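Local coordinates for exoglucanase A (Cellulomonas fimi, PDB 7CBD), which hydrolyses beta-1,4-glucosidic linkages of cellulose with inversion of anomeric configuration, releasing cellobiose from the non-reducing chain ends, at residues S258-E263 against K397-L402. Numbering follows the deposited sequence. Where two conformers were deposited one is given.
Sequences SSKFYE and KLNNQL
The CA atoms of K260 and N399, the nearest pair, are 8.8 Å apart where a surface loop and a beta-hairpin of the glycosyl hydrolase family 6 catalytic domain meet through side chains and a bridging water. Segment 258-263 lies between strand 254-255 and helix 270-283; 397-402 forms the turn and second strand of the hairpin of strands 394-395 and 401-402, with a G1 beta bulge where N400 and Q401 lie opposite S395. K260 stretches across extended, CG anti to the backbone N (chi1 -173°), and meets the Q401 amide coming from the opposite direction: NZ makes a weak hydrogen bond to Q401 OE1 at 3.3 Å. The other end of that amide is turned back on its own turn, Q401 NE2 donating to L398 O at 2.9 Å, nearly straight at 169°, fixing the amide's rotation. A leucine in place of Q401 would probably leave the K260 ammonium without this acceptor and L398 O without its side-chain donor. E263 OE2, also bonded to H330, passes 4.2 Å from N399 CB, carboxylate and amide planes 60° apart. The water closes the join, donating to K260 O and E263 OE2 and accepting from N399 ND2 at 2.9 Å.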
ATOM      1  N   SER A 258       8.078  -2.108  25.062  1.00  8.73           N
ATOM      2  CA  SER A 258       9.534  -2.053  25.097  1.00  9.32           C
ATOM      3  C   SER A 258      10.186  -3.304  24.526  1.00  9.35           C
ATOM      4  O   SER A 258      11.419  -3.380  24.497  1.00 10.89           O
ATOM      5  CB  SER A 258      10.031  -1.816  26.520  1.00 11.52           C
ATOM      6  OG  SER A 258       9.872  -2.972  27.316  1.00 11.10           O
ATOM      7  N   SER A 259       9.394  -4.277  24.083  1.00  8.49           N
ATOM      8  CA  SER A 259       9.926  -5.453  23.416  1.00  9.09           C
ATOM      9  C   SER A 259      10.769  -5.058  22.204  1.00  9.95           C
ATOM     10  O   SER A 259      10.593  -3.994  21.602  1.00  9.81           O
ATOM     11  CB  SER A 259       8.774  -6.344  22.949  1.00  9.65           C
ATOM     12  OG  SER A 259       7.911  -5.648  22.060  1.00  9.82           O
ATOM     13  N   LYS A 260      11.678  -5.963  21.832  1.00  9.88           N
ATOM     14  CA  LYS A 260      12.503  -5.787  20.640  1.00 10.27           C
ATOM     15  C   LYS A 260      11.655  -5.513  19.402  1.00  9.24           C
ATOM     16  O   LYS A 260      12.031  -4.707  18.542  1.00 10.59           O
ATOM     17  CB  LYS A 260      13.357  -7.047  20.450  1.00 11.57           C
ATOM     18  CG  LYS A 260      14.409  -6.982  19.354  1.00 12.80           C
ATOM     19  CD  LYS A 260      15.167  -8.311  19.246  1.00 14.03           C
ATOM     20  CE  LYS A 260      16.377  -8.188  18.329  1.00 15.55           C
ATOM     21  NZ  LYS A 260      17.222  -9.419  18.304  1.00 18.04           N
ATOM     22  N   PHE A 261      10.502  -6.165  19.296  1.00  8.04           N
ATOM     23  CA  PHE A 261       9.702  -5.997  18.092  1.00  8.32           C
ATOM     24  C   PHE A 261       9.082  -4.607  18.001  1.00  7.78           C
ATOM     25  O   PHE A 261       8.932  -4.072  16.895  1.00  8.41           O
ATOM     26  CB  PHE A 261       8.615  -7.067  18.029  1.00  8.59           C
ATOM     27  CG  PHE A 261       7.931  -7.154  16.695  1.00  8.20           C
ATOM     28  CD1 PHE A 261       8.597  -7.660  15.588  1.00  8.79           C
ATOM     29  CD2 PHE A 261       6.622  -6.715  16.539  1.00  8.72           C
ATOM     30  CE1 PHE A 261       7.967  -7.748  14.360  1.00  9.09           C
ATOM     31  CE2 PHE A 261       5.983  -6.807  15.313  1.00  8.48           C
ATOM     32  CZ  PHE A 261       6.657  -7.319  14.226  1.00  9.27           C
ATOM     33  N   TYR A 262       8.703  -4.005  19.130  1.00  7.19           N
ATOM     34  CA  TYR A 262       7.965  -2.750  19.052  1.00  7.34           C
ATOM     35  C   TYR A 262       8.796  -1.504  19.340  1.00  7.35           C
ATOM     36  O   TYR A 262       8.389  -0.414  18.933  1.00  7.35           O
ATOM     37  CB  TYR A 262       6.695  -2.781  19.917  1.00  7.48           C
ATOM     38  CG  TYR A 262       5.629  -3.686  19.348  1.00  7.47           C
ATOM     39  CD1 TYR A 262       5.123  -3.484  18.071  1.00  6.83           C
ATOM     40  CD2 TYR A 262       5.145  -4.757  20.081  1.00  8.10           C
ATOM     41  CE1 TYR A 262       4.157  -4.321  17.548  1.00  7.27           C
ATOM     42  CE2 TYR A 262       4.178  -5.601  19.573  1.00  8.48           C
ATOM     43  CZ  TYR A 262       3.685  -5.382  18.308  1.00  7.72           C
ATOM     44  OH  TYR A 262       2.727  -6.236  17.810  1.00  8.57           O
ATOM     45  N   GLU A 263       9.936  -1.620  20.023  1.00  7.30           N
ATOM     46  CA  GLU A 263      10.857  -0.483  20.178  1.00  8.08           C
ATOM     47  C   GLU A 263      10.156   0.741  20.774  1.00  8.19           C
ATOM     48  O   GLU A 263      10.388   1.877  20.356  1.00  8.46           O
ATOM     49  CB  GLU A 263      11.538  -0.120  18.851  1.00  8.14           C
ATOM     50  CG  GLU A 263      12.373  -1.235  18.235  1.00  9.97           C
ATOM     51  CD  GLU A 263      12.947  -0.886  16.863  1.00 10.08           C
ATOM     52  OE1 GLU A 263      12.420   0.026  16.186  1.00 11.09           O
ATOM     53  OE2 GLU A 263      13.924  -1.550  16.450  1.00 11.49           O
ATOM     54  N   LYS A 397      18.950  -1.250   9.410  0.67 11.44           N
ATOM     55  CA  LYS A 397      17.593  -0.718   9.509  0.67 12.11           C
ATOM     56  C   LYS A 397      16.653  -1.647  10.269  0.67 11.47           C
ATOM     57  O   LYS A 397      15.529  -1.238  10.589  0.67 12.21           O
ATOM     58  CB  LYS A 397      16.986  -0.516   8.115  0.67 12.65           C
ATOM     59  CG  LYS A 397      17.721   0.402   7.145  0.67 13.17           C
ATOM     60  CD  LYS A 397      17.007   0.343   5.789  0.67 13.84           C
ATOM     61  CE  LYS A 397      17.658   1.200   4.718  0.67 13.68           C
ATOM     62  NZ  LYS A 397      16.834   1.205   3.461  0.67 12.90           N
ATOM     63  N   LEU A 398      17.069  -2.890  10.519  1.00  9.73           N
ATOM     64  CA  LEU A 398      16.277  -3.888  11.223  1.00  8.78           C
ATOM     65  C   LEU A 398      16.913  -4.277  12.553  1.00  8.78           C
ATOM     66  O   LEU A 398      16.769  -5.417  13.006  1.00  8.57           O
ATOM     67  CB  LEU A 398      16.087  -5.119  10.339  1.00  8.37           C
ATOM     68  CG  LEU A 398      15.536  -4.838   8.938  1.00  8.42           C
ATOM     69  CD1 LEU A 398      15.393  -6.131   8.148  1.00  8.53           C
ATOM     70  CD2 LEU A 398      14.203  -4.088   9.005  1.00  8.86           C
ATOM     71  N   ASN A 399      17.605  -3.339  13.198  1.00 10.09           N
ATOM     72  CA  ASN A 399      18.314  -3.619  14.442  1.00 11.16           C
ATOM     73  C   ASN A 399      19.283  -4.792  14.263  1.00 10.40           C
ATOM     74  O   ASN A 399      19.338  -5.720  15.073  1.00 11.47           O
ATOM     75  CB  ASN A 399      17.337  -3.845  15.602  1.00 13.19           C
ATOM     76  CG  ASN A 399      18.025  -3.862  16.952  1.00 16.29           C
ATOM     77  OD1 ASN A 399      19.198  -3.498  17.072  1.00 18.75           O
ATOM     78  ND2 ASN A 399      17.299  -4.283  17.980  1.00 17.93           N
ATOM     79  N   ASN A 400      20.043  -4.753  13.160  1.00  8.78           N
ATOM     80  CA  ASN A 400      21.088  -5.741  12.878  1.00  9.39           C
ATOM     81  C   ASN A 400      20.534  -7.163  12.837  1.00  8.65           C
ATOM     82  O   ASN A 400      21.025  -8.062  13.526  1.00  9.36           O
ATOM     83  CB  ASN A 400      22.251  -5.629  13.865  1.00 11.54           C
ATOM     84  CG  ASN A 400      23.059  -4.379  13.661  1.00 16.13           C
ATOM     85  OD1 ASN A 400      23.106  -3.829  12.560  1.00 16.39           O
ATOM     86  ND2 ASN A 400      23.724  -3.929  14.718  1.00 18.80           N
ATOM     87  N   GLN A 401      19.501  -7.361  12.016  1.00  8.25           N
ATOM     88  CA  GLN A 401      18.891  -8.666  11.810  1.00  7.77           C
ATOM     89  C   GLN A 401      18.725  -8.910  10.317  1.00  7.86           C
ATOM     90  O   GLN A 401      18.691  -7.973   9.517  1.00  8.07           O
ATOM     91  CB  GLN A 401      17.528  -8.759  12.512  1.00  8.72           C
ATOM     92  CG  GLN A 401      17.632  -8.605  14.031  1.00  9.06           C
ATOM     93  CD  GLN A 401      16.286  -8.597  14.717  1.00  9.98           C
ATOM     94  OE1 GLN A 401      15.866  -9.606  15.293  1.00 10.62           O
ATOM     95  NE2 GLN A 401      15.597  -7.460  14.658  1.00 10.73           N
ATOM     96  N   LEU A 402      18.624 -10.185   9.948  1.00  8.54           N
ATOM     97  CA  LEU A 402      18.359 -10.555   8.563  1.00  8.01           C
ATOM     98  C   LEU A 402      17.007 -10.023   8.096  1.00  7.82           C
ATOM     99  O   LEU A 402      16.066  -9.865   8.879  1.00  9.47           O
ATOM    100  CB  LEU A 402      18.376 -12.073   8.413  1.00  8.99           C
ATOM    101  CG  LEU A 402      19.755 -12.736   8.480  1.00  9.47           C
ATOM    102  CD1 LEU A 402      19.628 -14.242   8.614  1.00  9.99           C
ATOM    103  CD2 LEU A 402      20.605 -12.381   7.257  1.00  9.59           C
TER
HETATM  104  O   HOH W   1      14.492  -3.869  17.692  1.00 15.02           O